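Local coordinates for protein cystathionine gamma-lyase (Saccharomyces cerevisiae, PDB 1N8P) that belongs to the Cys/Met metabolism family of pyridoxal-5'-phosphate-dependent enzymes and carries pyridoxal-5'-phosphate in a pocket of its aminotransferase-like fold, at residues 85-89 against 226-231; 151-155 against 288-292; 204-208 against 252-257. All coordinates share one frame. Numbering follows the deposited sequence.

Contact 1: residues 85-89 against 226-231; sequences TILQS and RLQFLQ
Leu230 lays its CD1 over the last turn of helix 79-88, 3.2 Å from Thr85 O, 3.3 Å from Ser89 CB and 3.6 Å from Gln88 CG; the leucine is m,t, with its CA-to-CB bond toward the other helix. Segment 226-231 is helical throughout, and 85-89 begins as the last part of helix 79-88. In CA register Thr85 faces Leu230 and Ser89 faces Leu227, each at 6.5 Å. Leu227, with chi1 near -118°, brings CD1 to 3.5 Å from Ser89 CB and 4.0 Å from Ile86 CA. This is helix-on-helix packing against one face of the seven-stranded sheet of the PLP-binding domain: Ile86 and Leu227 both touch Ile196 of strand 196-200, while Thr85 and Leu227 reach strand 72-76. Thr85 (m) sets CG2 3.6 Å from Leu230 CB, and its OG1 hydrogen-bonds to Ala81 O. Ser89 (p) turns OG back to Ile86 O in a 2.8 Å hydrogen bond. No hydrogen bond crosses the interface; at its margin Arg226 NH2 lies 3.9 Å from Ser89 O.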
# COMPACT_ATOMS: atom_id res chain seq x y z
N THR A 85 0.47 18.46 20.36
CA THR A 85 -0.76 19.21 20.17
C THR A 85 -1.32 19.55 21.55
O THR A 85 -1.85 20.64 21.75
CB THR A 85 -1.77 18.37 19.37
OG1 THR A 85 -1.15 17.99 18.15
CG2 THR A 85 -3.06 19.17 19.08
N ILE A 86 -1.17 18.64 22.50
CA ILE A 86 -1.67 18.89 23.83
C ILE A 86 -0.89 20.01 24.52
O ILE A 86 -1.47 20.87 25.19
CB ILE A 86 -1.61 17.62 24.71
CG1 ILE A 86 -2.43 16.49 24.08
CG2 ILE A 86 -2.17 17.94 26.09
CD1 ILE A 86 -2.50 15.19 24.97
N LEU A 87 0.43 20.03 24.37
CA LEU A 87 1.19 21.07 25.00
C LEU A 87 0.99 22.44 24.35
O LEU A 87 1.04 23.46 25.03
CB LEU A 87 2.66 20.71 24.99
CG LEU A 87 3.02 19.50 25.85
CD1 LEU A 87 4.45 19.10 25.59
CD2 LEU A 87 2.84 19.83 27.31
N GLN A 88 0.75 22.49 23.04
CA GLN A 88 0.57 23.77 22.38
C GLN A 88 -0.85 24.28 22.53
O GLN A 88 -1.14 25.41 22.15
CB GLN A 88 0.97 23.68 20.90
CG GLN A 88 -0.00 22.95 19.99
CD GLN A 88 0.67 22.40 18.72
OE1 GLN A 88 -0.01 21.99 17.77
NE2 GLN A 88 2.01 22.38 18.71
N SER A 89 -1.73 23.45 23.08
CA SER A 89 -3.11 23.85 23.30
C SER A 89 -3.14 24.57 24.64
O SER A 89 -4.15 25.18 25.02
CB SER A 89 -4.05 22.63 23.33
OG SER A 89 -3.99 21.92 24.56
N ARG A 226 -10.88 22.09 20.70
CA ARG A 226 -9.72 22.96 20.63
C ARG A 226 -8.63 22.09 19.98
O ARG A 226 -8.10 22.43 18.92
CB ARG A 226 -9.27 23.37 22.04
CG ARG A 226 -10.04 24.54 22.63
CD ARG A 226 -10.04 24.50 24.16
NE ARG A 226 -8.73 24.25 24.76
CZ ARG A 226 -8.58 23.83 26.02
NH1 ARG A 226 -9.65 23.63 26.78
NH2 ARG A 226 -7.36 23.60 26.50
N LEU A 227 -8.34 20.96 20.63
CA LEU A 227 -7.35 19.99 20.18
C LEU A 227 -7.52 19.57 18.71
O LEU A 227 -6.54 19.40 17.99
CB LEU A 227 -7.39 18.76 21.10
CG LEU A 227 -6.15 18.36 21.93
CD1 LEU A 227 -5.34 19.57 22.37
CD2 LEU A 227 -6.62 17.58 23.14
N GLN A 228 -8.75 19.40 18.25
CA GLN A 228 -8.96 19.05 16.85
C GLN A 228 -8.61 20.28 16.00
O GLN A 228 -8.19 20.16 14.84
CB GLN A 228 -10.41 18.65 16.58
CG GLN A 228 -10.85 18.82 15.14
CD GLN A 228 -12.33 18.53 14.93
OE1 GLN A 228 -12.73 17.38 14.78
NE2 GLN A 228 -13.14 19.57 14.93
N PHE A 229 -8.80 21.47 16.59
CA PHE A 229 -8.50 22.70 15.86
C PHE A 229 -7.02 22.64 15.56
O PHE A 229 -6.65 22.49 14.41
CB PHE A 229 -8.84 23.96 16.67
CG PHE A 229 -8.51 25.26 15.93
CD1 PHE A 229 -9.43 25.85 15.07
CD2 PHE A 229 -7.26 25.86 16.07
CE1 PHE A 229 -9.10 27.01 14.35
CE2 PHE A 229 -6.94 27.02 15.36
CZ PHE A 229 -7.86 27.59 14.50
N LEU A 230 -6.18 22.74 16.58
CA LEU A 230 -4.73 22.67 16.39
C LEU A 230 -4.38 21.61 15.34
O LEU A 230 -3.56 21.86 14.44
CB LEU A 230 -4.03 22.31 17.71
CG LEU A 230 -3.93 23.40 18.78
CD1 LEU A 230 -3.56 22.79 20.10
CD2 LEU A 230 -2.88 24.42 18.36
N GLN A 231 -5.03 20.45 15.44
CA GLN A 231 -4.81 19.34 14.52
C GLN A 231 -4.97 19.80 13.08
O GLN A 231 -4.05 19.68 12.27
CB GLN A 231 -5.80 18.20 14.79
CG GLN A 231 -5.64 16.97 13.90
CD GLN A 231 -6.94 16.21 13.76
OE1 GLN A 231 -6.96 14.98 13.73
NE2 GLN A 231 -8.05 16.94 13.66

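Contact 2: residues 151-155 against 288-292; sequences TLKVT and THPNY
Van der Waals contact centres on Val154 (chi1 t), whose CA-to-CB bond points toward 288-292: its CB lies 3.8 Å from Asn291 CB and its CG2 3.8 Å from His289 NE2, with the CA atoms of Val154 and Asn291 5.8 Å apart. The His289 ring (chi1 t, chi2 81°) meets the backbone of 151-155 edge-on, with CE1 2.9 Å from Leu152 O; NE2 is 3.1 Å from that oxygen, at too poor an angle for a hydrogen bond. Loop meets loop here, at the seam between the two sheets of this PLP-dependent fold: 151-155 follows strand 139-144 of the seven-stranded sheet, and 288-292 lies between strand 278-282 of the five-stranded one and helix 292-298, whose Val294 and Val295 also pack on Val154. Leu152 lies in the left-handed helical region (75/44); Lys153 and Val154 are extended. His289 to Tyr292 form a type I turn closed by Tyr292 N to His289 O at 2.6 Å. Lys153 NZ forms a salt bridge with Asp101.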
# COMPACT_ATOMS: atom_id res chain seq x y z
N THR A 151 10.97 0.82 34.94
CA THR A 151 10.83 0.33 36.31
C THR A 151 9.47 -0.36 36.45
O THR A 151 9.31 -1.34 37.19
CB THR A 151 10.96 1.49 37.33
OG1 THR A 151 12.27 2.05 37.23
CG2 THR A 151 10.75 1.01 38.76
N LEU A 152 8.49 0.17 35.73
CA LEU A 152 7.15 -0.37 35.73
C LEU A 152 6.35 -0.07 36.98
O LEU A 152 5.65 -0.93 37.49
CB LEU A 152 7.22 -1.88 35.47
CG LEU A 152 7.88 -2.24 34.13
CD1 LEU A 152 7.71 -3.71 33.83
CD2 LEU A 152 7.26 -1.43 33.04
N LYS A 153 6.44 1.18 37.43
CA LYS A 153 5.75 1.70 38.63
C LYS A 153 4.32 2.14 38.33
O LYS A 153 4.09 3.00 37.51
CB LYS A 153 6.55 2.89 39.19
CG LYS A 153 5.95 3.53 40.43
CD LYS A 153 6.67 4.80 40.84
CE LYS A 153 8.13 4.53 41.14
NZ LYS A 153 8.92 4.15 39.93
N VAL A 154 3.34 1.57 39.02
CA VAL A 154 1.96 1.93 38.78
C VAL A 154 1.56 3.15 39.58
O VAL A 154 2.00 3.30 40.70
CB VAL A 154 1.05 0.77 39.16
CG1 VAL A 154 -0.40 1.17 39.04
CG2 VAL A 154 1.34 -0.41 38.27
N THR A 155 0.72 4.01 39.01
CA THR A 155 0.24 5.22 39.67
C THR A 155 -1.29 5.22 39.74
O THR A 155 -1.98 4.77 38.81
CB THR A 155 0.69 6.52 38.92
OG1 THR A 155 2.12 6.66 38.98
CG2 THR A 155 0.07 7.74 39.56
N THR A 288 3.26 -9.16 44.48
CA THR A 288 4.32 -8.57 45.25
C THR A 288 4.74 -7.20 44.68
O THR A 288 5.72 -6.59 45.12
CB THR A 288 5.49 -9.50 45.23
OG1 THR A 288 5.90 -9.69 43.87
CG2 THR A 288 5.08 -10.85 45.82
N HIS A 289 4.02 -6.72 43.68
CA HIS A 289 4.36 -5.44 43.08
C HIS A 289 4.03 -4.28 44.03
O HIS A 289 2.92 -4.16 44.56
CB HIS A 289 3.62 -5.26 41.77
CG HIS A 289 4.05 -4.05 41.00
ND1 HIS A 289 5.19 -4.04 40.22
CD2 HIS A 289 3.49 -2.83 40.87
CE1 HIS A 289 5.29 -2.86 39.63
NE2 HIS A 289 4.28 -2.11 40.01
N PRO A 290 4.99 -3.38 44.22
CA PRO A 290 4.81 -2.23 45.10
C PRO A 290 3.46 -1.58 45.05
O PRO A 290 2.97 -1.10 46.05
CB PRO A 290 5.93 -1.31 44.65
CG PRO A 290 7.03 -2.27 44.46
CD PRO A 290 6.35 -3.39 43.67
N ASN A 291 2.83 -1.57 43.91
CA ASN A 291 1.55 -0.89 43.88
C ASN A 291 0.43 -1.84 43.47
O ASN A 291 -0.62 -1.41 42.97
CB ASN A 291 1.65 0.31 42.91
CG ASN A 291 2.98 1.09 43.06
OD1 ASN A 291 3.18 1.86 44.01
ND2 ASN A 291 3.90 0.87 42.10
N TYR A 292 0.65 -3.13 43.72
CA TYR A 292 -0.32 -4.14 43.32
C TYR A 292 -1.76 -3.81 43.63
O TYR A 292 -2.68 -4.31 42.96
CB TYR A 292 0.03 -5.50 43.93
CG TYR A 292 -0.70 -6.62 43.23
CD1 TYR A 292 -0.27 -7.09 41.98
CD2 TYR A 292 -1.90 -7.11 43.73
CE1 TYR A 292 -1.01 -8.00 41.25
CE2 TYR A 292 -2.66 -8.02 43.01
CZ TYR A 292 -2.22 -8.46 41.77
OH TYR A 292 -3.02 -9.30 41.03

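Contact 3: residues 204-208 against 252-257; sequences YINGH and TLHLRV
Just beyond Ser200, Thr202 and Lys203 of the pyridoxal-5'-phosphate pocket, the buried loop 204-208 packs against the start of helix 253-271. Ile205 and Leu253 are the closest CA pair, at 6.1 Å. Arg256, one turn into the helix with chi angles m, t, m and 95°, directs its CA-to-CB bond toward the loop and brings the edge of its guanidinium to backbone carbonyls: NH1 donates to Tyr204 O at 2.8 Å, and NH2 makes weak bonds to Tyr204 O (3.3 Å) and Ile205 O (3.0 Å). Behind it, NE donates to Thr252 OG1 at 3.3 Å, and both Arg256 NH2 and Thr252 OG1 also bond to Gly249 O. The loop turns at Gly207 (62/12), whose CA lies 4.1 Å from Arg256 NH1, over one face of the guanidinium; an ideal CB there would be 2.6 Å from NH1, so a side chain would clash. Asn206 OD1 accepts from His208 N at 2.8 Å, forming an Asx turn, and His208 (chi1 m) sets NE2 3.9 Å from Arg256 NE. An apolar flank completes the fit: Leu253 (t,p) puts CD1 4.1 Å from Tyr204 CB, while Val257 CG2 lies 4.0 Å from Tyr204 CD2. Leu253 CD1 also packs against the carbonyl, 3.4 Å from Tyr204 O. Arg248 of the third subunit packs on Asn206 and His208. Buried arginine-to-carbonyl bonding thus ties a helix N-terminus to the loop that follows the pocket residue Lys203, between strands 196-200 and 214-218 of the PLP-binding domain.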
# COMPACT_ATOMS: atom_id res chain seq x y z
N TYR A 204 1.09 -1.34 20.87
CA TYR A 204 0.02 -2.33 20.93
C TYR A 204 -1.21 -2.23 20.06
O TYR A 204 -1.75 -3.26 19.66
CB TYR A 204 -0.48 -2.51 22.37
CG TYR A 204 0.60 -2.89 23.33
CD1 TYR A 204 1.46 -1.92 23.85
CD2 TYR A 204 0.80 -4.22 23.69
CE1 TYR A 204 2.50 -2.28 24.72
CE2 TYR A 204 1.85 -4.59 24.55
CZ TYR A 204 2.69 -3.61 25.06
OH TYR A 204 3.71 -3.96 25.92
N ILE A 205 -1.69 -1.01 19.79
CA ILE A 205 -2.91 -0.83 18.97
C ILE A 205 -2.71 -1.38 17.53
O ILE A 205 -3.33 -2.36 17.16
CB ILE A 205 -3.37 0.69 18.97
CG1 ILE A 205 -3.91 1.06 20.36
CG2 ILE A 205 -4.44 0.97 17.92
CD1 ILE A 205 -4.07 2.54 20.57
N ASN A 206 -1.85 -0.77 16.72
CA ASN A 206 -1.63 -1.33 15.41
C ASN A 206 -1.00 -2.68 15.65
O ASN A 206 -1.42 -3.70 15.07
CB ASN A 206 -0.67 -0.47 14.59
CG ASN A 206 -0.17 -1.19 13.37
OD1 ASN A 206 0.74 -2.01 13.44
ND2 ASN A 206 -0.78 -0.91 12.25
N GLY A 207 0.03 -2.64 16.52
CA GLY A 207 0.76 -3.80 16.97
C GLY A 207 1.55 -4.67 16.03
O GLY A 207 1.95 -5.77 16.42
N HIS A 208 1.77 -4.24 14.80
CA HIS A 208 2.54 -5.05 13.89
C HIS A 208 3.85 -4.37 13.48
O HIS A 208 4.53 -4.78 12.54
CB HIS A 208 1.67 -5.40 12.70
CG HIS A 208 0.56 -6.35 13.04
ND1 HIS A 208 0.67 -7.71 12.87
CD2 HIS A 208 -0.63 -6.15 13.64
CE1 HIS A 208 -0.41 -8.31 13.35
NE2 HIS A 208 -1.21 -7.38 13.83
N THR A 252 -7.34 -7.23 16.62
CA THR A 252 -6.86 -8.40 17.34
C THR A 252 -6.22 -7.95 18.65
O THR A 252 -5.70 -8.77 19.40
CB THR A 252 -5.83 -9.21 16.51
OG1 THR A 252 -4.99 -8.30 15.79
CG2 THR A 252 -6.52 -10.10 15.48
N LEU A 253 -6.29 -6.65 18.94
CA LEU A 253 -5.71 -6.09 20.15
C LEU A 253 -6.05 -6.88 21.38
O LEU A 253 -5.19 -7.11 22.24
CB LEU A 253 -6.20 -4.66 20.36
CG LEU A 253 -5.83 -3.90 21.64
CD1 LEU A 253 -4.33 -3.69 21.76
CD2 LEU A 253 -6.53 -2.54 21.58
N HIS A 254 -7.32 -7.28 21.50
CA HIS A 254 -7.71 -8.04 22.67
C HIS A 254 -7.10 -9.43 22.66
O HIS A 254 -6.72 -9.94 23.72
CB HIS A 254 -9.22 -8.10 22.79
CG HIS A 254 -9.89 -8.64 21.58
ND1 HIS A 254 -10.39 -9.92 21.53
CD2 HIS A 254 -10.05 -8.11 20.35
CE1 HIS A 254 -10.81 -10.16 20.30
NE2 HIS A 254 -10.62 -9.08 19.57
N LEU A 255 -7.00 -10.08 21.51
CA LEU A 255 -6.37 -11.40 21.51
C LEU A 255 -4.85 -11.29 21.74
O LEU A 255 -4.29 -12.03 22.53
CB LEU A 255 -6.65 -12.14 20.20
CG LEU A 255 -8.15 -12.38 19.97
CD1 LEU A 255 -8.34 -13.18 18.70
CD2 LEU A 255 -8.74 -13.11 21.16
N ARG A 256 -4.20 -10.37 21.07
CA ARG A 256 -2.76 -10.19 21.24
C ARG A 256 -2.39 -9.82 22.67
O ARG A 256 -1.61 -10.50 23.30
CB ARG A 256 -2.21 -9.13 20.29
CG ARG A 256 -2.23 -9.52 18.86
CD ARG A 256 -1.53 -8.48 18.01
NE ARG A 256 -2.40 -7.41 17.54
CZ ARG A 256 -2.55 -6.25 18.15
NH1 ARG A 256 -1.89 -6.02 19.26
NH2 ARG A 256 -3.30 -5.29 17.62
N VAL A 257 -2.94 -8.73 23.18
CA VAL A 257 -2.65 -8.26 24.54
C VAL A 257 -2.97 -9.26 25.64
O VAL A 257 -2.34 -9.28 26.69
CB VAL A 257 -3.42 -7.00 24.80
CG1 VAL A 257 -3.33 -6.64 26.25
CG2 VAL A 257 -2.87 -5.88 23.93

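The segments run 85-89, 151-155, 204-208, 226-231, 252-257 and 288-292, so contact 1 crosses both of the others, while contact 3 is nested within the loop closed by contact 2. Contacts 1 and 2 lie on opposite sides of the chain's centre, 32 Å apart between centres; the centre of contact 3 is 27 Å from that of contact 1 and 23 Å from that of contact 2, and none touch. The seven-stranded sheet relates them: contact 1 packs helices on it, contact 3 packs a helix start on the loop between two of its strands, and contact 2 joins a loop leaving it to one from the five-stranded sheet. Tyr204 of contact 3 comes closest to pyridoxal-5'-phosphate, about 7 Å from its side chain.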